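Local coordinates for protein putative peptidase M23 (Pseudomonas aeruginosa PAO1, PDB 2HSI) that binds a zinc ion and is probably a metalloendopeptidase of the M23 family, although its substrate is not established, at residues S181-A186 and M260-S265. Numbering follows the deposited sequence.
Sequences SGLDFA and MHWNVS. With ZN (zinc ion), chain C.
Asp184 and His261 grip one zinc ion from adjacent antiparallel strands, Asp184 OD1 at 2.0 Å and His261 ND1 at 2.1 Å from the metal, and His180 and His259 complete the site. The two form a non-hydrogen-bonded pair with both side chains on the same face of the sheet; CG anti to the backbone N (chi1 -176°) carries the imidazole of His261 to the metal, and chi2 of 97° turns ND1 to it. Across that ring, NE2 donates to Asn263 OD1 over 2.8 Å, from above the carbonyl plane, so Asn263 acts as a second-shell residue that helps fix the ring's rotation. The ligand pattern, an H-x(3)-D pair and an H-x-H motif, is the zinc signature of M23 (LytM-type) peptidases. Gly182 packs its CA close against Trp262 O and Asn263 OD1. Leu183 N donates to Trp262 O over 2.9 Å, and Trp262 N returns a bond to Leu183 O. On the opposite face, Phe185 meets Trp262 edge to edge, CE2 3.7 Å from CE3, while the bent Met260 chain runs alongside Phe185 with CG 3.8 Å from its CB. Waters link Ser181 O to Val264 N and Ser181 OG to Asn263 ND2.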
loop_
_atom_site.group_PDB
_atom_site.type_symbol
_atom_site.label_atom_id
_atom_site.label_comp_id
_atom_site.label_asym_id
_atom_site.label_seq_id
_atom_site.Cartn_x
_atom_site.Cartn_y
_atom_site.Cartn_z
ATOM N N SER A 181 -3.585 11.336 1.911
ATOM C CA SER A 181 -2.804 10.115 2.142
ATOM C C SER A 181 -2.832 9.096 0.995
ATOM O O SER A 181 -2.302 7.984 1.139
ATOM C CB SER A 181 -3.237 9.453 3.457
ATOM O OG SER A 181 -4.621 9.144 3.439
ATOM N N GLY A 182 -3.436 9.477 -0.133
ATOM C CA GLY A 182 -3.488 8.616 -1.320
ATOM C C GLY A 182 -3.534 9.363 -2.640
ATOM O O GLY A 182 -3.183 10.538 -2.706
ATOM N N LEU A 183 -3.977 8.668 -3.685
ATOM C CA LEU A 183 -4.053 9.215 -5.038
ATOM C C LEU A 183 -5.491 9.224 -5.566
ATOM O O LEU A 183 -6.198 8.218 -5.480
ATOM C CB LEU A 183 -3.135 8.417 -5.977
ATOM C CG LEU A 183 -3.128 8.675 -7.488
ATOM C CD1 LEU A 183 -2.656 10.093 -7.825
ATOM C CD2 LEU A 183 -2.272 7.623 -8.194
ATOM N N ASP A 184 -5.915 10.363 -6.112
ATOM C CA ASP A 184 -7.250 10.478 -6.708
ATOM C C ASP A 184 -7.233 10.282 -8.212
ATOM O O ASP A 184 -6.223 10.542 -8.872
ATOM C CB ASP A 184 -7.882 11.833 -6.394
ATOM C CG ASP A 184 -8.525 11.881 -5.038
ATOM O OD1 ASP A 184 -8.439 10.880 -4.289
ATOM O OD2 ASP A 184 -9.112 12.930 -4.706
ATOM N N PHE A 185 -8.368 9.827 -8.740
ATOM C CA PHE A 185 -8.589 9.732 -10.175
ATOM C C PHE A 185 -9.890 10.442 -10.527
ATOM O O PHE A 185 -10.895 10.300 -9.817
ATOM C CB PHE A 185 -8.659 8.277 -10.634
ATOM C CG PHE A 185 -7.376 7.510 -10.451
ATOM C CD1 PHE A 185 -6.458 7.412 -11.491
ATOM C CD2 PHE A 185 -7.094 6.869 -9.243
ATOM C CE1 PHE A 185 -5.266 6.702 -11.331
ATOM C CE2 PHE A 185 -5.907 6.157 -9.071
ATOM C CZ PHE A 185 -4.989 6.076 -10.119
ATOM N N ALA A 186 -9.852 11.217 -11.609
ATOM C CA ALA A 186 -11.032 11.898 -12.135
ATOM C C ALA A 186 -11.855 10.934 -12.987
ATOM O O ALA A 186 -11.647 10.820 -14.200
ATOM C CB ALA A 186 -10.627 13.131 -12.935
ATOM N N MET A 260 -12.931 8.851 -6.283
ATOM C CA MET A 260 -12.097 7.667 -6.423
ATOM C C MET A 260 -10.773 7.870 -5.664
ATOM O O MET A 260 -9.893 8.594 -6.118
ATOM C CB MET A 260 -11.866 7.408 -7.915
ATOM C CG MET A 260 -10.838 6.346 -8.264
ATOM S SD MET A 260 -11.127 4.771 -7.472
ATOM C CE MET A 260 -9.469 4.090 -7.544
ATOM N N HIS A 261 -10.662 7.256 -4.489
ATOM C CA HIS A 261 -9.465 7.379 -3.654
ATOM C C HIS A 261 -8.775 6.027 -3.480
ATOM O O HIS A 261 -9.407 5.042 -3.089
ATOM C CB HIS A 261 -9.800 7.995 -2.285
ATOM C CG HIS A 261 -8.602 8.230 -1.410
ATOM N ND1 HIS A 261 -7.967 9.449 -1.321
ATOM C CD2 HIS A 261 -7.929 7.401 -0.577
ATOM C CE1 HIS A 261 -6.952 9.360 -0.479
ATOM N NE2 HIS A 261 -6.906 8.124 -0.017
ATOM N N TRP A 262 -7.471 6.015 -3.747
ATOM C CA TRP A 262 -6.629 4.819 -3.646
ATOM C C TRP A 262 -5.441 5.066 -2.716
ATOM O O TRP A 262 -4.633 5.975 -2.959
ATOM C CB TRP A 262 -6.152 4.418 -5.048
ATOM C CG TRP A 262 -5.187 3.233 -5.141
ATOM C CD1 TRP A 262 -5.133 2.139 -4.324
ATOM C CD2 TRP A 262 -4.180 3.032 -6.141
ATOM N NE1 TRP A 262 -4.156 1.273 -4.753
ATOM C CE2 TRP A 262 -3.554 1.799 -5.865
ATOM C CE3 TRP A 262 -3.742 3.781 -7.245
ATOM C CZ2 TRP A 262 -2.506 1.294 -6.645
ATOM C CZ3 TRP A 262 -2.697 3.281 -8.020
ATOM C CH2 TRP A 262 -2.091 2.045 -7.713
ATOM N N ASN A 263 -5.358 4.277 -1.642
ATOM C CA ASN A 263 -4.181 4.253 -0.759
ATOM C C ASN A 263 -3.321 3.051 -1.062
ATOM O O ASN A 263 -3.853 1.980 -1.334
ATOM C CB ASN A 263 -4.594 4.163 0.714
ATOM C CG ASN A 263 -5.215 5.441 1.231
ATOM O OD1 ASN A 263 -4.816 6.536 0.844
ATOM N ND2 ASN A 263 -6.196 5.309 2.113
ATOM N N VAL A 264 -1.998 3.229 -1.002
ATOM C CA VAL A 264 -1.053 2.107 -1.026
ATOM C C VAL A 264 -0.220 2.166 0.244
ATOM O O VAL A 264 0.326 3.214 0.586
ATOM C CB VAL A 264 -0.126 2.113 -2.268
ATOM C CG1 VAL A 264 0.989 1.051 -2.131
ATOM C CG2 VAL A 264 -0.920 1.854 -3.536
ATOM N N SER A 265 -0.143 1.040 0.943
ATOM C CA SER A 265 0.621 0.947 2.169
ATOM C C SER A 265 1.710 -0.119 2.039
ATOM O O SER A 265 1.530 -1.138 1.365
ATOM C CB SER A 265 -0.312 0.647 3.339
ATOM O OG SER A 265 0.333 0.721 4.607
HETATM ZN ZN ZN C . -8.438 11.236 -2.342
HETATM O O HOH W 1 -1.209 5.810 -0.085
HETATM O O HOH W 2 -7.134 7.753 3.896
#